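Local coordinates for protein probable porin (Pseudomonas aeruginosa, PDB 4FSO) that probably acts as an outer-membrane porin, a beta-barrel of the OprD family through which small solutes would cross the membrane, at residues Arg242-Glu247 and Pro296-Tyr301; Ile257-Leu262 and Gln280-Ala285; Ala308-Arg313 and Asp341-Ala346; Gly351-Arg356 and Tyr381-Glu386. All coordinates share one frame; numbering follows the deposited sequence.

Interaction 1. Residues Arg242-Glu247 and Pro296-Tyr301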
# COMPACT_ATOMS: atom_id res chain seq x y z
N ARG A 242 -2.49 -11.51 8.36
CA ARG A 242 -2.95 -11.40 6.97
C ARG A 242 -2.74 -12.70 6.20
O ARG A 242 -1.67 -13.32 6.26
CB ARG A 242 -2.19 -10.29 6.23
CG ARG A 242 -1.90 -9.07 7.05
CD ARG A 242 -2.06 -7.83 6.26
NE ARG A 242 -1.73 -6.69 7.09
CZ ARG A 242 -0.88 -5.74 6.76
NH1 ARG A 242 -0.28 -5.76 5.58
NH2 ARG A 242 -0.64 -4.74 7.60
N TRP A 243 -3.76 -13.10 5.45
CA TRP A 243 -3.70 -14.31 4.67
C TRP A 243 -4.29 -14.09 3.29
O TRP A 243 -5.32 -13.43 3.15
CB TRP A 243 -4.48 -15.40 5.39
CG TRP A 243 -4.51 -16.66 4.61
CD1 TRP A 243 -3.45 -17.48 4.37
CD2 TRP A 243 -5.63 -17.24 3.94
NE1 TRP A 243 -3.84 -18.54 3.60
CE2 TRP A 243 -5.18 -18.43 3.33
CE3 TRP A 243 -6.97 -16.87 3.81
CZ2 TRP A 243 -6.03 -19.26 2.59
CZ3 TRP A 243 -7.82 -17.70 3.07
CH2 TRP A 243 -7.34 -18.88 2.48
N PHE A 244 -3.65 -14.62 2.26
CA PHE A 244 -4.18 -14.49 0.90
C PHE A 244 -4.17 -15.80 0.16
O PHE A 244 -3.20 -16.56 0.21
CB PHE A 244 -3.38 -13.50 0.04
CG PHE A 244 -3.48 -12.08 0.47
CD1 PHE A 244 -2.62 -11.57 1.44
CD2 PHE A 244 -4.43 -11.23 -0.10
CE1 PHE A 244 -2.70 -10.23 1.84
CE2 PHE A 244 -4.51 -9.89 0.29
CZ PHE A 244 -3.63 -9.38 1.26
N ASP A 245 -5.24 -16.05 -0.57
CA ASP A 245 -5.32 -17.27 -1.33
C ASP A 245 -5.64 -16.83 -2.73
O ASP A 245 -6.64 -16.16 -2.94
CB ASP A 245 -6.43 -18.14 -0.76
CG ASP A 245 -6.35 -19.55 -1.23
OD1 ASP A 245 -5.78 -19.81 -2.30
OD2 ASP A 245 -6.86 -20.43 -0.51
N SER A 246 -4.77 -17.20 -3.68
CA SER A 246 -4.91 -16.75 -5.07
C SER A 246 -4.67 -17.87 -6.08
O SER A 246 -3.82 -18.72 -5.89
CB SER A 246 -3.94 -15.60 -5.39
OG SER A 246 -3.62 -14.88 -4.23
N GLU A 247 -5.42 -17.83 -7.18
CA GLU A 247 -5.20 -18.76 -8.26
C GLU A 247 -5.55 -18.09 -9.57
O GLU A 247 -6.23 -17.06 -9.57
CB GLU A 247 -6.10 -19.98 -8.07
CG GLU A 247 -7.54 -19.59 -8.09
CD GLU A 247 -8.46 -20.73 -7.72
OE1 GLU A 247 -7.97 -21.71 -7.12
OE2 GLU A 247 -9.66 -20.63 -8.04
N PRO A 296 1.81 -5.16 -2.42
CA PRO A 296 1.15 -6.27 -1.74
C PRO A 296 1.06 -5.94 -0.25
O PRO A 296 2.01 -5.45 0.37
CB PRO A 296 2.09 -7.44 -2.00
CG PRO A 296 3.45 -6.81 -2.15
CD PRO A 296 3.20 -5.47 -2.78
N TYR A 297 -0.09 -6.20 0.32
CA TYR A 297 -0.39 -5.87 1.71
C TYR A 297 0.19 -6.92 2.65
O TYR A 297 -0.55 -7.68 3.29
CB TYR A 297 -1.90 -5.80 1.84
CG TYR A 297 -2.43 -5.18 3.09
CD1 TYR A 297 -1.90 -4.00 3.59
CD2 TYR A 297 -3.49 -5.76 3.76
CE1 TYR A 297 -2.41 -3.43 4.74
CE2 TYR A 297 -4.01 -5.20 4.91
CZ TYR A 297 -3.47 -4.03 5.40
OH TYR A 297 -4.01 -3.48 6.54
N LEU A 298 1.51 -6.98 2.73
CA LEU A 298 2.18 -8.00 3.55
C LEU A 298 3.10 -7.36 4.58
O LEU A 298 3.59 -6.27 4.37
CB LEU A 298 2.97 -8.95 2.65
CG LEU A 298 2.13 -9.79 1.68
CD1 LEU A 298 3.01 -10.34 0.55
CD2 LEU A 298 1.39 -10.94 2.44
N ALA A 299 3.33 -8.06 5.69
CA ALA A 299 4.22 -7.60 6.76
C ALA A 299 5.63 -7.28 6.31
O ALA A 299 6.26 -6.36 6.84
CB ALA A 299 4.26 -8.61 7.89
N ASN A 300 6.14 -8.06 5.35
CA ASN A 300 7.49 -7.84 4.86
C ASN A 300 7.56 -7.08 3.53
O ASN A 300 8.53 -7.21 2.77
CB ASN A 300 8.30 -9.15 4.80
CG ASN A 300 8.44 -9.79 6.17
OD1 ASN A 300 8.07 -9.21 7.18
ND2 ASN A 300 8.99 -11.01 6.20
N TYR A 301 6.55 -6.28 3.25
CA TYR A 301 6.68 -5.34 2.14
C TYR A 301 7.59 -4.19 2.56
O TYR A 301 7.23 -3.38 3.40
CB TYR A 301 5.36 -4.77 1.65
CG TYR A 301 5.61 -3.72 0.59
CD1 TYR A 301 6.25 -4.06 -0.61
CD2 TYR A 301 5.26 -2.40 0.79
CE1 TYR A 301 6.51 -3.10 -1.57
CE2 TYR A 301 5.51 -1.43 -0.18
CZ TYR A 301 6.13 -1.79 -1.37
OH TYR A 301 6.38 -0.83 -2.34
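Arg242 and Phe244, on the barrel strand 236-248, meet Tyr297 and Leu298 of a long loop that runs between strands 294-295 and 313-322. Tyr297 is the centre of an inverse gamma turn, and a type I turn from Leu298 to Tyr301 follows. The main contact is a stack. The guanidinium of Arg242 lies flat over one face of the Tyr297 ring, with the centres 3.4 Å apart and the planes 11° from parallel. CZ of Arg242 sits 3.5 Å from the centroid of the Tyr297 ring, close to the ring normal, so this is also a cation-pi contact. Arg242 CD adds a CH-pi contact over the same ring. Tyr297 reaches this place with CG anti to its backbone N (chi1 -167°). The arginine also binds the backbone of the residue it stacks on. Arg242 NH1 donates to Tyr297 O at 3.0 Å, in the guanidinium plane but above the carbonyl plane. The stack and this bond together fix how the guanidinium is turned. A salt bridge from NH2 to Asp240 adds a further hold. Beside the stack, Phe244 CZ touches Tyr297 CB at 4.0 Å, near the plane of the tyrosine ring. Phe244 CD1 packs on Leu298 CD2 at 4.2 Å. Strand 236-248 runs between strands 219-231 and 258-270. Tyr223 of the first meets both Phe244 and Tyr297. Ser263 of the second bonds the backbone of Arg242 and also accepts Ala299 N, so the loop is tied to two adjacent strands.

Interaction 2. Residues Ile257-Leu262 and Gln280-Ala285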
# COMPACT_ATOMS: atom_id res chain seq x y z
N ILE A 257 -1.47 -19.82 -11.84
CA ILE A 257 -1.16 -19.07 -10.63
C ILE A 257 -1.66 -19.85 -9.42
O ILE A 257 -2.82 -20.24 -9.37
CB ILE A 257 -1.75 -17.62 -10.65
CG1 ILE A 257 -1.01 -16.76 -11.67
CG2 ILE A 257 -1.67 -16.94 -9.27
CD1 ILE A 257 -1.65 -15.41 -11.92
N ASP A 258 -0.79 -20.06 -8.44
CA ASP A 258 -1.11 -20.87 -7.28
C ASP A 258 -0.30 -20.39 -6.06
O ASP A 258 0.92 -20.61 -5.96
CB ASP A 258 -0.84 -22.35 -7.60
CG ASP A 258 -0.83 -23.24 -6.36
OD1 ASP A 258 -1.76 -23.09 -5.52
OD2 ASP A 258 0.10 -24.09 -6.22
N ASN A 259 -0.99 -19.73 -5.12
CA ASN A 259 -0.31 -19.11 -4.02
C ASN A 259 -1.11 -18.92 -2.77
O ASN A 259 -2.20 -18.39 -2.78
CB ASN A 259 0.27 -17.74 -4.45
CG ASN A 259 1.01 -17.05 -3.34
OD1 ASN A 259 2.16 -17.34 -3.10
ND2 ASN A 259 0.34 -16.15 -2.63
N ARG A 260 -0.51 -19.29 -1.65
CA ARG A 260 -1.00 -18.83 -0.37
C ARG A 260 0.05 -17.93 0.29
O ARG A 260 1.23 -18.27 0.38
CB ARG A 260 -1.46 -20.01 0.51
CG ARG A 260 -2.79 -20.55 -0.00
CD ARG A 260 -2.98 -22.02 0.17
NE ARG A 260 -1.90 -22.86 -0.39
CZ ARG A 260 -1.61 -22.98 -1.68
NH1 ARG A 260 -2.27 -22.28 -2.60
NH2 ARG A 260 -0.65 -23.80 -2.05
N ALA A 261 -0.39 -16.75 0.72
CA ALA A 261 0.51 -15.82 1.38
C ALA A 261 0.05 -15.57 2.81
O ALA A 261 -1.07 -15.13 3.06
CB ALA A 261 0.60 -14.54 0.61
N LEU A 262 0.94 -15.86 3.75
CA LEU A 262 0.66 -15.58 5.14
C LEU A 262 1.67 -14.60 5.72
O LEU A 262 2.87 -14.75 5.52
CB LEU A 262 0.67 -16.89 5.93
CG LEU A 262 0.32 -16.77 7.41
CD1 LEU A 262 -0.87 -15.88 7.60
CD2 LEU A 262 0.03 -18.15 8.00
N GLN A 280 6.72 -14.03 7.54
CA GLN A 280 6.01 -14.07 6.29
C GLN A 280 6.35 -15.37 5.59
O GLN A 280 7.49 -15.82 5.62
CB GLN A 280 6.44 -12.88 5.43
CG GLN A 280 5.78 -12.81 4.06
CD GLN A 280 5.86 -11.42 3.44
OE1 GLN A 280 5.41 -10.43 4.04
NE2 GLN A 280 6.44 -11.33 2.26
N ARG A 281 5.34 -15.98 4.96
CA ARG A 281 5.54 -17.21 4.22
C ARG A 281 4.63 -17.36 3.00
O ARG A 281 3.42 -17.09 3.03
CB ARG A 281 5.40 -18.42 5.13
CG ARG A 281 5.47 -19.74 4.37
CD ARG A 281 5.69 -20.88 5.32
NE ARG A 281 5.77 -22.14 4.59
CZ ARG A 281 6.28 -23.25 5.09
NH1 ARG A 281 6.76 -23.27 6.32
NH2 ARG A 281 6.31 -24.35 4.35
N MET A 282 5.26 -17.80 1.92
CA MET A 282 4.65 -18.03 0.62
C MET A 282 4.56 -19.54 0.38
O MET A 282 5.53 -20.30 0.66
CB MET A 282 5.57 -17.40 -0.43
CG MET A 282 4.99 -16.31 -1.32
SD MET A 282 4.35 -14.82 -0.53
CE MET A 282 5.51 -14.57 0.81
N ASN A 283 3.41 -19.99 -0.11
CA ASN A 283 3.21 -21.40 -0.45
C ASN A 283 2.56 -21.55 -1.81
O ASN A 283 1.65 -20.79 -2.15
CB ASN A 283 2.35 -22.11 0.60
CG ASN A 283 2.87 -21.91 2.01
OD1 ASN A 283 2.62 -20.86 2.63
ND2 ASN A 283 3.59 -22.91 2.53
N GLY A 284 3.00 -22.54 -2.58
CA GLY A 284 2.41 -22.81 -3.87
C GLY A 284 3.45 -22.62 -4.93
O GLY A 284 4.61 -22.34 -4.63
N ALA A 285 3.04 -22.76 -6.19
CA ALA A 285 3.98 -22.65 -7.31
C ALA A 285 4.32 -21.19 -7.64
O ALA A 285 5.38 -20.88 -8.18
CB ALA A 285 3.39 -23.34 -8.53
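Met282 sets its SD against the methyl of Ala261, with Ala261 CB and Met282 SD 3.9 Å apart. The thioether chain bends at chi2 and chi3. Met288 and Phe244 also touch Ala261 on this face. On the other face Arg260 and Asn283 are neighbours. The Arg260 guanidinium folds back with one face above Asn283 O, which is 3.8 Å from its plane and displaced toward the rim. NH1 of Arg260 makes a salt bridge to Asp258 OD1 at 3.1 Å, nearly in the guanidinium plane. This holds the arginine over the strand end. The two segments form the end of the antiparallel hairpin of strands 258-270 and 273-283, part of the barrel wall. Arg260 with Asn283 and Leu262 with Arg281 are hydrogen-bonded pairs; Ala261 with Met282 is the non-hydrogen-bonded pair between them. Arg260 N reaches Asn283 O at 2.7 Å, and Leu262 N reaches Arg281 O at 2.9 Å. Past the last pair the ladder passes to a side chain. Asp258 has CG anti to its backbone N (chi1 167°), and its OD2 accepts Ala285 N at 3.2 Å from above the carboxylate plane. At the other end, Gln280 sends its amide to the inward loop, where OE1 accepts Asn300 N.

Interaction 3. Residues Ala308-Arg313 and Asp341-Ala346. With C8E ((hydroxyethyloxy)tri(ethyloxy)octane), chain G.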
# COMPACT_ATOMS: atom_id res chain seq x y z
N ALA A 308 8.00 -11.93 -1.59
CA ALA A 308 6.79 -12.63 -1.94
C ALA A 308 7.05 -13.50 -3.15
O ALA A 308 6.14 -13.83 -3.89
CB ALA A 308 5.67 -11.62 -2.22
N ASN A 309 8.32 -13.86 -3.35
CA ASN A 309 8.75 -14.82 -4.37
C ASN A 309 8.31 -16.25 -4.04
O ASN A 309 7.91 -16.51 -2.91
CB ASN A 309 10.25 -14.77 -4.48
CG ASN A 309 10.73 -13.53 -5.16
OD1 ASN A 309 10.51 -13.35 -6.36
ND2 ASN A 309 11.38 -12.65 -4.40
N PRO A 310 8.36 -17.17 -5.02
CA PRO A 310 7.65 -18.42 -4.73
C PRO A 310 8.25 -19.21 -3.57
O PRO A 310 9.47 -19.39 -3.50
CB PRO A 310 7.75 -19.21 -6.05
CG PRO A 310 8.03 -18.21 -7.07
CD PRO A 310 8.90 -17.18 -6.38
N GLU A 311 7.38 -19.65 -2.65
CA GLU A 311 7.79 -20.53 -1.56
C GLU A 311 8.75 -19.87 -0.59
O GLU A 311 9.41 -20.55 0.20
CB GLU A 311 8.37 -21.85 -2.09
CG GLU A 311 7.40 -23.00 -1.95
CD GLU A 311 7.59 -24.03 -3.04
OE1 GLU A 311 8.48 -23.84 -3.88
OE2 GLU A 311 6.84 -25.03 -3.06
N GLU A 312 8.79 -18.55 -0.64
CA GLU A 312 9.73 -17.78 0.16
C GLU A 312 9.29 -17.69 1.63
O GLU A 312 8.11 -17.57 1.94
CB GLU A 312 9.91 -16.40 -0.48
CG GLU A 312 10.66 -15.37 0.37
CD GLU A 312 11.33 -14.27 -0.47
OE1 GLU A 312 10.78 -13.89 -1.53
OE2 GLU A 312 12.41 -13.78 -0.07
N ARG A 313 10.25 -17.79 2.54
CA ARG A 313 9.99 -17.52 3.94
C ARG A 313 10.94 -16.44 4.40
O ARG A 313 12.11 -16.42 4.00
CB ARG A 313 10.24 -18.76 4.78
CG ARG A 313 9.93 -20.01 4.03
CD ARG A 313 10.30 -21.18 4.83
NE ARG A 313 9.70 -22.38 4.28
CZ ARG A 313 9.92 -23.59 4.76
NH1 ARG A 313 10.71 -23.75 5.82
NH2 ARG A 313 9.33 -24.63 4.17
N ASP A 341 14.70 -16.59 2.75
CA ASP A 341 15.24 -17.72 1.99
C ASP A 341 14.14 -18.61 1.46
O ASP A 341 12.97 -18.18 1.36
CB ASP A 341 16.27 -18.53 2.79
CG ASP A 341 15.78 -18.91 4.18
OD1 ASP A 341 14.61 -19.34 4.34
OD2 ASP A 341 16.60 -18.78 5.13
N HIS A 342 14.52 -19.84 1.10
CA HIS A 342 13.58 -20.84 0.56
C HIS A 342 12.93 -20.44 -0.75
O HIS A 342 11.85 -20.93 -1.08
CB HIS A 342 12.47 -21.17 1.57
CG HIS A 342 12.83 -22.26 2.52
ND1 HIS A 342 13.73 -22.08 3.55
CD2 HIS A 342 12.44 -23.55 2.57
CE1 HIS A 342 13.86 -23.21 4.22
NE2 HIS A 342 13.09 -24.12 3.64
N ILE A 343 13.57 -19.56 -1.52
CA ILE A 343 12.96 -19.14 -2.76
C ILE A 343 13.18 -20.21 -3.80
O ILE A 343 14.29 -20.70 -3.97
CB ILE A 343 13.50 -17.79 -3.23
CG1 ILE A 343 13.29 -16.73 -2.15
CG2 ILE A 343 12.81 -17.38 -4.51
CD1 ILE A 343 14.02 -15.44 -2.43
N ARG A 344 12.11 -20.61 -4.48
CA ARG A 344 12.26 -21.60 -5.52
C ARG A 344 12.51 -20.88 -6.83
O ARG A 344 11.58 -20.37 -7.46
CB ARG A 344 11.04 -22.51 -5.64
CG ARG A 344 11.35 -23.78 -6.44
CD ARG A 344 10.08 -24.51 -6.86
NE ARG A 344 9.17 -23.64 -7.60
CZ ARG A 344 7.92 -23.39 -7.25
NH1 ARG A 344 7.40 -23.97 -6.17
NH2 ARG A 344 7.17 -22.57 -7.97
N LEU A 345 13.78 -20.84 -7.20
CA LEU A 345 14.23 -20.22 -8.42
C LEU A 345 13.89 -21.08 -9.61
O LEU A 345 13.94 -22.31 -9.51
CB LEU A 345 15.75 -20.05 -8.37
CG LEU A 345 16.18 -19.16 -7.22
CD1 LEU A 345 17.66 -18.98 -7.24
CD2 LEU A 345 15.44 -17.82 -7.32
N ALA A 346 13.55 -20.45 -10.73
CA ALA A 346 13.35 -21.17 -11.99
C ALA A 346 14.53 -22.12 -12.28
O ALA A 346 14.37 -23.12 -12.98
CB ALA A 346 13.16 -20.18 -13.13
C1 C8E G . 12.34 -16.24 18.56
C2 C8E G . 12.15 -16.84 17.17
C3 C8E G . 12.65 -15.93 16.04
C4 C8E G . 12.97 -16.73 14.78
C5 C8E G . 12.43 -16.12 13.48
C6 C8E G . 11.14 -16.78 13.01
C7 C8E G . 11.05 -16.80 11.49
C8 C8E G . 11.18 -18.24 10.98
O9 C8E G . 11.15 -18.26 9.57
C10 C8E G . 12.13 -17.42 9.01
C11 C8E G . 12.65 -18.05 7.72
O12 C8E G . 13.86 -17.42 7.36
C13 C8E G . 14.98 -18.26 7.58
C14 C8E G . 16.23 -17.44 7.89
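Arg313 lays its side chain across His342. Its CB lies 3.9 Å from C11 of a bound C8E detergent molecule. Next, CG rests on His342 CB at 3.7 Å. CD comes over the imidazole face in a CH-pi contact, 3.8 Å from the centroid of the His342 ring. NE and CZ continue above the ring, and the guanidinium stacks on it with the planes 9° apart. At the tip, NH1 lies over His342 NE2, but the angle is poor and no hydrogen bond forms. The chain is extended from CG to NE, which carries the guanidinium out over the ring. His342 is held in turn by Asp341: ND1 donates to Asp341 OD1 at 3.0 Å, in the ring plane but from above the carboxylate plane. Asp341 OD2 also touches the detergent. The backbones of Arg313 and Asp341 form one antiparallel hydrogen-bonded pair, at the start of barrel strand 313-322 and near the end of 331-344. Just before Arg313, a type II turn spans Asn309 to Glu312. Glu312 OE1 accepts both Asn309 N and Asn309 ND2, so one carboxylate oxygen braces the turn. Glu312 lies side by side with Ile343, whose CG1 is 3.8 Å from Glu312 CB. Ile343 CG2 meets Asn309 CB at 3.7 Å. Within the turn, Pro310 O accepts Arg344 N at 3.1 Å. Glu311 OE1 makes a salt bridge to Arg344 NH1, with the two charged groups turned 82° apart; its modelled length is doubtfully short. The Arg344 guanidinium also has one face over Pro310 CB.

Interaction 4. Residues Gly351-Arg356 and Tyr381-Glu386. With C8E ((hydroxyethyloxy)tri(ethyloxy)octane), chain E.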
# COMPACT_ATOMS: atom_id res chain seq x y z
N GLY A 351 16.92 -19.59 -3.52
CA GLY A 351 17.33 -18.20 -3.48
C GLY A 351 17.27 -17.62 -2.08
O GLY A 351 16.41 -17.99 -1.27
N LYS A 352 18.20 -16.71 -1.80
CA LYS A 352 18.26 -15.97 -0.55
C LYS A 352 18.47 -14.48 -0.83
O LYS A 352 19.25 -14.08 -1.71
CB LYS A 352 19.39 -16.49 0.31
CG LYS A 352 19.17 -17.86 0.85
CD LYS A 352 20.49 -18.55 1.06
CE LYS A 352 20.32 -20.01 1.43
NZ LYS A 352 20.78 -20.29 2.82
N GLU A 353 17.80 -13.65 -0.05
CA GLU A 353 17.88 -12.21 -0.25
C GLU A 353 17.63 -11.61 1.09
O GLU A 353 16.96 -12.21 1.92
CB GLU A 353 16.84 -11.70 -1.27
CG GLU A 353 15.39 -12.02 -0.91
CD GLU A 353 14.37 -11.64 -2.02
OE1 GLU A 353 14.79 -11.20 -3.10
OE2 GLU A 353 13.14 -11.76 -1.79
N TRP A 354 18.17 -10.42 1.32
CA TRP A 354 17.80 -9.69 2.52
C TRP A 354 17.76 -8.21 2.20
O TRP A 354 18.33 -7.77 1.20
CB TRP A 354 18.77 -9.98 3.67
CG TRP A 354 20.18 -9.62 3.35
CD1 TRP A 354 21.11 -10.42 2.79
CD2 TRP A 354 20.80 -8.33 3.51
NE1 TRP A 354 22.28 -9.74 2.61
CE2 TRP A 354 22.12 -8.45 3.04
CE3 TRP A 354 20.37 -7.09 4.02
CZ2 TRP A 354 23.02 -7.37 3.05
CZ3 TRP A 354 21.27 -6.02 4.03
CH2 TRP A 354 22.58 -6.17 3.55
N GLU A 355 17.08 -7.45 3.04
CA GLU A 355 16.99 -6.01 2.89
C GLU A 355 17.06 -5.35 4.26
O GLU A 355 16.54 -5.88 5.24
CB GLU A 355 15.70 -5.61 2.13
CG GLU A 355 15.47 -4.09 1.99
CD GLU A 355 14.24 -3.74 1.11
OE1 GLU A 355 13.76 -4.62 0.36
OE2 GLU A 355 13.75 -2.59 1.18
N ARG A 356 17.74 -4.21 4.32
CA ARG A 356 17.75 -3.37 5.50
C ARG A 356 17.32 -1.97 5.07
O ARG A 356 17.76 -1.46 4.04
CB ARG A 356 19.15 -3.36 6.14
CG ARG A 356 19.24 -2.78 7.56
CD ARG A 356 19.28 -1.25 7.57
N TYR A 381 19.70 -3.74 -0.44
CA TYR A 381 19.04 -4.98 -0.81
C TYR A 381 20.00 -5.86 -1.61
O TYR A 381 20.60 -5.42 -2.60
CB TYR A 381 17.76 -4.67 -1.59
CG TYR A 381 17.14 -5.85 -2.30
CD1 TYR A 381 16.60 -6.92 -1.58
CD2 TYR A 381 17.05 -5.88 -3.69
CE1 TYR A 381 16.00 -8.00 -2.23
CE2 TYR A 381 16.47 -6.96 -4.36
CZ TYR A 381 15.95 -8.02 -3.62
OH TYR A 381 15.37 -9.08 -4.27
N ARG A 382 20.17 -7.10 -1.14
CA ARG A 382 21.12 -8.05 -1.71
C ARG A 382 20.53 -9.44 -1.88
O ARG A 382 19.73 -9.88 -1.06
CB ARG A 382 22.35 -8.15 -0.82
CG ARG A 382 23.03 -6.83 -0.61
CD ARG A 382 23.72 -6.38 -1.89
NE ARG A 382 24.55 -5.21 -1.61
CZ ARG A 382 24.10 -3.96 -1.64
NH1 ARG A 382 22.83 -3.72 -1.94
NH2 ARG A 382 24.91 -2.96 -1.36
N THR A 383 20.95 -10.12 -2.93
CA THR A 383 20.50 -11.48 -3.20
C THR A 383 21.69 -12.39 -3.48
O THR A 383 22.81 -11.92 -3.68
CB THR A 383 19.54 -11.54 -4.42
OG1 THR A 383 20.29 -11.29 -5.62
CG2 THR A 383 18.40 -10.51 -4.30
N ASP A 384 21.45 -13.69 -3.51
CA ASP A 384 22.49 -14.58 -3.98
C ASP A 384 22.10 -15.14 -5.34
O ASP A 384 22.69 -16.11 -5.78
CB ASP A 384 22.76 -15.69 -2.97
CG ASP A 384 21.55 -16.60 -2.75
OD1 ASP A 384 20.44 -16.32 -3.26
OD2 ASP A 384 21.70 -17.62 -2.04
N PHE A 385 21.10 -14.52 -5.99
CA PHE A 385 20.64 -14.90 -7.34
C PHE A 385 20.45 -13.64 -8.21
O PHE A 385 19.82 -12.69 -7.76
CB PHE A 385 19.31 -15.69 -7.30
CG PHE A 385 18.22 -15.01 -6.51
CD1 PHE A 385 17.26 -14.25 -7.15
CD2 PHE A 385 18.19 -15.08 -5.12
CE1 PHE A 385 16.29 -13.58 -6.42
CE2 PHE A 385 17.22 -14.42 -4.39
CZ PHE A 385 16.26 -13.67 -5.05
N GLU A 386 21.01 -13.64 -9.43
CA GLU A 386 20.92 -12.49 -10.33
C GLU A 386 21.42 -11.20 -9.66
O GLU A 386 20.74 -10.18 -9.68
CB GLU A 386 19.48 -12.27 -10.78
CG GLU A 386 19.16 -12.68 -12.20
CD GLU A 386 18.22 -13.86 -12.23
OE1 GLU A 386 17.09 -13.70 -12.74
OE2 GLU A 386 18.62 -14.94 -11.75
C1 C8E E . 27.04 -1.12 6.39
C2 C8E E . 26.35 -0.47 7.58
C3 C8E E . 25.30 0.55 7.14
C4 C8E E . 24.63 1.29 8.29
C5 C8E E . 25.21 1.00 9.67
C6 C8E E . 24.17 1.29 10.74
C7 C8E E . 24.22 0.26 11.87
C8 C8E E . 23.20 0.58 12.96
O9 C8E E . 21.98 0.83 12.33
C10 C8E E . 21.26 -0.39 12.22
C11 C8E E . 20.71 -0.59 10.80
O12 C8E E . 21.75 -0.61 9.84
C13 C8E E . 22.02 -1.91 9.32
C14 C8E E . 23.15 -1.82 8.26
O15 C8E E . 22.75 -2.27 6.96
C16 C8E E . 23.74 -3.00 6.26
C17 C8E E . 24.36 -4.04 7.20
O18 C8E E . 23.38 -4.99 7.59
C19 C8E E . 23.36 -5.19 9.01
C20 C8E E . 22.10 -5.87 9.52
O21 C8E E . 21.82 -5.32 10.82
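Glu353 places CG between its backbone N and carbonyl carbon (chi1 58°), while Tyr381 has CG anti to the backbone N (chi1 167°). The two side chains cross obliquely, so that Tyr381 OH donates to Glu353 OE1. The modelled 2.5 Å between Tyr381 OH and Glu353 OE1 is very short, and its exact value is doubtful. The carboxylate approaches the tyrosine ring at its edge. Phe385 CZ also comes to Glu353 OE1, at 3.5 Å, and Thr383 CG2 touches Glu353 CB. The other carboxylate oxygen, OE2, has weak bonds to Asn305 and Asn309. Strands 350-363 and 373-383 form an antiparallel hairpin of the barrel wall. On the opposite face Trp354 and Arg382 lie side by side. Arg382 CB stands 3.5 Å above the plane of the Trp354 indole, toward its rim, and CG meets CZ2 of Trp354 at 3.7 Å. Arg382 NH2 then turns away to a salt bridge with Asp393. Trp354 N donates to Arg382 O at 2.9 Å, and Arg382 N returns the bond to Trp354 O. Past the second strand, Asp384 N still donates to Lys352 O, and its side chain adds a bond: OD1 accepts Lys352 N at 2.7 Å. The Phe385 ring meets Gly351 through CD2, 3.6 Å from Gly351 CA.

Interactions 2, 3 and 4 lie along the barrel wall and pair strand ends. Interaction 1 differs: it joins a wall strand to the loop inside, through an arginine stack, one side-chain to backbone hydrogen bond and apolar packing, with no strand pairing. Its centre lies nearest the chain centre, about 11 Å from it. Interaction 4 is the most buried and pairs a carboxylate with a tyrosine. Interactions 2 and 3 are partly buried; the salt bridge of interaction 3 crosses the contact, while that of interaction 2 stays within one segment. The same long loop enters interactions 1 and 3. Phe244 N bonded to Ala261 O joins interactions 1 and 2, Met282 N with Glu312 O interactions 2 and 3, and Ile343 O with Gly351 N interactions 3 and 4.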